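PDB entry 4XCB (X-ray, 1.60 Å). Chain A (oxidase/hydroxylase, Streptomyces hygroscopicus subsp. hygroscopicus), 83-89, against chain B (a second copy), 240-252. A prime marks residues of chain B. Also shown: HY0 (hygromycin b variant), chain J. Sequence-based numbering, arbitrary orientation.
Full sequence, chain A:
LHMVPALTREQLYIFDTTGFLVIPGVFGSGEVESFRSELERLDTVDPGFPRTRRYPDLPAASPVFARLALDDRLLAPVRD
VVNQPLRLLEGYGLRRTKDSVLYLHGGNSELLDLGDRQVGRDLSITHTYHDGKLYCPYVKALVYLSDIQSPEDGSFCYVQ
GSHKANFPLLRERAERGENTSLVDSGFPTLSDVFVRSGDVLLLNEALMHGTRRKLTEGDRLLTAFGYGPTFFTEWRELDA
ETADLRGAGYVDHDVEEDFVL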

# COMPACT_ATOMS: atom_id res chain seq x y z
N ASN A 83 12.55 8.73 9.58
CA ASN A 83 13.53 8.25 8.61
C ASN A 83 13.64 9.15 7.36
O ASN A 83 13.70 8.69 6.22
N GLN A 84 13.63 10.46 7.63
CA GLN A 84 13.87 11.50 6.62
C GLN A 84 14.79 12.54 7.23
O GLN A 84 14.86 12.64 8.46
N PRO A 85 15.48 13.33 6.39
CA PRO A 85 16.12 14.54 6.92
C PRO A 85 15.08 15.33 7.70
O PRO A 85 13.98 15.56 7.20
N LEU A 86 15.42 15.71 8.92
CA LEU A 86 14.47 16.18 9.91
C LEU A 86 14.40 17.69 10.07
O LEU A 86 15.41 18.39 9.97
N ARG A 87 13.20 18.17 10.38
CA ARG A 87 12.99 19.56 10.75
C ARG A 87 12.07 19.63 11.96
O ARG A 87 11.13 18.84 12.09
N LEU A 88 12.34 20.55 12.87
CA LEU A 88 11.45 20.83 13.99
C LEU A 88 10.27 21.66 13.52
O LEU A 88 10.46 22.76 13.00
N LEU A 89 9.05 21.15 13.69
CA LEU A 89 7.88 21.83 13.11
C LEU A 89 7.12 22.69 14.12
O LEU A 89 6.48 23.68 13.76
N ALA B 240 21.54 18.90 3.35
CA ALA B 240 21.36 18.01 4.49
C ALA B 240 20.54 18.73 5.54
O ALA B 240 20.50 19.96 5.56
N GLU B 241 19.88 17.97 6.42
CA GLU B 241 19.25 18.59 7.58
C GLU B 241 20.31 19.39 8.34
O GLU B 241 21.48 19.01 8.35
N THR B 242 19.91 20.49 8.94
CA THR B 242 20.87 21.36 9.60
C THR B 242 21.01 21.00 11.06
O THR B 242 20.22 20.23 11.60
N ALA B 243 22.05 21.55 11.69
CA ALA B 243 22.37 21.21 13.07
C ALA B 243 21.24 21.57 14.01
O ALA B 243 20.99 20.88 15.00
N ASP B 244 20.54 22.65 13.70
CA ASP B 244 19.51 23.14 14.60
C ASP B 244 18.12 22.64 14.22
O ASP B 244 17.14 23.05 14.83
N LEU B 245 18.06 21.76 13.22
CA LEU B 245 16.78 21.25 12.69
C LEU B 245 15.82 22.38 12.23
O LEU B 245 14.60 22.24 12.29
N ARG B 246 16.38 23.50 11.78
CA ARG B 246 15.55 24.56 11.23
C ARG B 246 15.73 24.70 9.72
O ARG B 246 15.05 25.49 9.07
N GLY B 247 16.64 23.92 9.15
CA GLY B 247 16.85 23.93 7.71
C GLY B 247 15.62 23.44 6.98
O GLY B 247 15.04 22.41 7.33
N ALA B 248 15.19 24.21 5.98
CA ALA B 248 14.05 23.85 5.15
C ALA B 248 14.49 23.58 3.73
O ALA B 248 15.42 24.24 3.22
N GLY B 249 13.83 22.64 3.08
CA GLY B 249 14.11 22.35 1.69
C GLY B 249 14.05 20.87 1.37
O GLY B 249 13.63 20.04 2.19
N TYR B 250 14.51 20.54 0.17
CA TYR B 250 14.37 19.20 -0.38
C TYR B 250 15.72 18.55 -0.58
O TYR B 250 16.56 19.07 -1.33
N VAL B 251 15.94 17.43 0.09
CA VAL B 251 17.14 16.62 -0.06
C VAL B 251 16.85 15.45 -1.00
O VAL B 251 16.18 14.49 -0.63
N ASP B 252 17.35 15.53 -2.22
CA ASP B 252 17.05 14.54 -3.23
C ASP B 252 17.77 13.24 -2.96
O ASP B 252 18.88 13.23 -2.45

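A carboxylate does the work of a strand partner here: Glu241′ OE1 accepts a hydrogen bond from Leu86 N at 2.9 Å, while two residues along the strand Leu88 N bonds to the carbonyl Leu245′ O, also at 2.9 Å. Chain B is irregular in this region, so one side chain and one backbone carbonyl serve the edge of the strand. Glu241′ has CB directed toward chain A, and its p, t rotamer carries the carboxylate to the amide.

A type I turn from Thr242′ to Leu245′, closed by Leu245′ N to Thr242′ O at 3.1 Å, places the second acceptor. Asp244′ OD1 braces it, receiving Thr242′ OG1 at 2.7 Å and Arg246′ N at 3.0 Å. Water 1 links the two stretches, donating to Leu86 O (2.8 Å) and Gly247′ O (3.0 Å) and accepting from Thr242′ N (3.1 Å).

Leucines, a proline and a valine supply most of the apolar packing. Leu245′ (m, t) brings CD2 to 3.9 Å from Leu86 CB, and its CB lies 4.3 Å from Leu88 CB. Pro85, its CB toward chain B, sets CG 3.9 Å from Val251′ CG2; the rigid ring offers a compact apolar surface without a free amide.

The arginines use their length and flat ends. Arg87 is fully extended, all t, and Ala248′ CB covers one face of its guanidinium, 3.3 Å from NH1; the methyl gives the face an apolar cover. Arg246′ starts away from chain A, but its m, m, t chain curls back so that Leu88 CD2 lies over a guanidinium face, 3.6 Å from CZ. At Gly247′, a CB would clash with Thr242′ CG2.

Beyond the contact, Asp252′ grips the hygromycin B variant, OD1 accepting from HY0 O35 at 2.7 Å and OD2 from HY0 O8 at 2.5 Å.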

# COMPACT_ATOMS: atom_id res chain seq x y z
CB ASN A 83 13.23 6.80 8.22
CG ASN A 83 13.67 5.82 9.29
OD1 ASN A 83 14.87 5.74 9.60
ND2 ASN A 83 12.72 5.08 9.87
CB GLN A 84 12.56 12.18 6.20
CG GLN A 84 11.52 11.25 5.64
CD GLN A 84 11.78 10.92 4.19
OE1 GLN A 84 11.49 11.70 3.29
NE2 GLN A 84 12.30 9.73 3.95
CB PRO A 85 16.61 15.28 5.67
CG PRO A 85 16.70 14.23 4.61
CD PRO A 85 15.61 13.24 4.93
CB LEU A 86 14.84 15.58 11.26
CG LEU A 86 13.80 15.01 12.21
CD1 LEU A 86 12.69 14.23 11.49
CD2 LEU A 86 14.55 14.12 13.18
CB ARG A 87 12.42 20.33 9.56
CG ARG A 87 12.24 21.81 9.81
CD ARG A 87 11.51 22.47 8.65
NE ARG A 87 11.55 23.92 8.84
CZ ARG A 87 10.97 24.81 8.05
NH1 ARG A 87 10.26 24.43 7.00
NH2 ARG A 87 11.09 26.10 8.34
CB LEU A 88 12.23 21.56 15.10
CG LEU A 88 11.39 22.03 16.29
CD1 LEU A 88 10.88 20.87 17.10
CD2 LEU A 88 12.22 22.97 17.17
CB LEU A 89 6.93 20.82 12.48
CG LEU A 89 7.53 19.97 11.37
CD1 LEU A 89 6.44 19.02 10.91
CD2 LEU A 89 8.05 20.81 10.22
CB ALA B 240 22.70 17.58 5.06
CB GLU B 241 18.62 17.55 8.50
CG GLU B 241 19.60 16.68 9.23
CD GLU B 241 18.96 15.84 10.33
OE1 GLU B 241 17.99 15.11 10.04
OE2 GLU B 241 19.43 15.92 11.49
CB THR B 242 20.47 22.83 9.48
OG1 THR B 242 19.18 23.02 10.09
CG2 THR B 242 20.41 23.24 8.00
CB ALA B 243 23.65 21.92 13.50
CB ASP B 244 19.53 24.67 14.64
CG ASP B 244 19.24 25.28 13.30
OD1 ASP B 244 19.14 24.55 12.29
OD2 ASP B 244 19.13 26.53 13.24
CB LEU B 245 16.08 20.38 13.74
CG LEU B 245 16.62 18.98 14.02
CD1 LEU B 245 15.54 18.10 14.65
CD2 LEU B 245 17.19 18.33 12.77
CB ARG B 246 15.85 25.90 11.91
CG ARG B 246 15.75 25.90 13.43
CD ARG B 246 14.36 25.61 13.95
NE ARG B 246 14.18 26.09 15.33
CZ ARG B 246 14.68 25.51 16.42
NH1 ARG B 246 15.42 24.42 16.32
NH2 ARG B 246 14.43 26.03 17.61
CB ALA B 248 13.00 24.94 5.17
CB TYR B 250 13.62 19.26 -1.72
CG TYR B 250 12.20 19.77 -1.59
CD1 TYR B 250 11.94 21.13 -1.39
CD2 TYR B 250 11.13 18.90 -1.67
CE1 TYR B 250 10.65 21.58 -1.24
CE2 TYR B 250 9.86 19.35 -1.53
CZ TYR B 250 9.60 20.67 -1.31
OH TYR B 250 8.29 21.06 -1.18
CB VAL B 251 17.62 16.09 1.30
CG1 VAL B 251 18.96 15.39 1.16
CG2 VAL B 251 17.69 17.20 2.32
CB ASP B 252 17.46 15.03 -4.63
CG ASP B 252 16.56 16.13 -5.15
OD1 ASP B 252 15.63 16.52 -4.42
OD2 ASP B 252 16.78 16.62 -6.29
C1 HY0 J . 19.98 17.43 -6.94
C2 HY0 J . 21.39 17.04 -6.50
C3 HY0 J . 22.23 18.30 -6.35
C4 HY0 J . 22.34 18.96 -7.72
C5 HY0 J . 20.94 19.30 -8.25
C6 HY0 J . 20.03 18.11 -8.28
N7 HY0 J . 21.32 16.37 -5.27
O8 HY0 J . 19.17 16.29 -7.05
N9 HY0 J . 23.07 20.19 -7.65
C10 HY0 J . 24.38 19.96 -7.04
O11 HY0 J . 21.10 19.80 -9.55
C12 HY0 J . 16.61 18.07 -9.78
C13 HY0 J . 18.08 17.74 -9.62
O14 HY0 J . 18.83 17.91 -10.80
C15 HY0 J . 18.31 17.18 -11.89
C16 HY0 J . 17.00 17.78 -12.29
C17 HY0 J . 16.01 17.70 -11.06
O18 HY0 J . 18.69 18.57 -8.62
C19 HY0 J . 19.29 17.22 -13.06
O20 HY0 J . 20.45 16.49 -12.68
O21 HY0 J . 17.24 19.09 -12.68
O22 HY0 J . 14.95 18.54 -11.29
C23 HY0 J . 14.88 19.44 -10.18
C24 HY0 J . 14.36 20.77 -10.63
C25 HY0 J . 14.01 21.67 -9.45
C26 HY0 J . 13.08 20.92 -8.52
C27 HY0 J . 13.70 19.63 -8.11
O28 HY0 J . 13.99 18.87 -9.25
O29 HY0 J . 16.25 19.51 -9.60
O30 HY0 J . 15.37 21.42 -11.40
O31 HY0 J . 13.38 22.81 -9.95
O32 HY0 J . 11.89 20.64 -9.23
C33 HY0 J . 12.72 18.83 -7.25
C34 HY0 J . 13.47 17.83 -6.42
O35 HY0 J . 13.97 18.44 -5.25
N36 HY0 J . 11.89 18.10 -8.13
O HOH W 1 16.77 20.68 9.10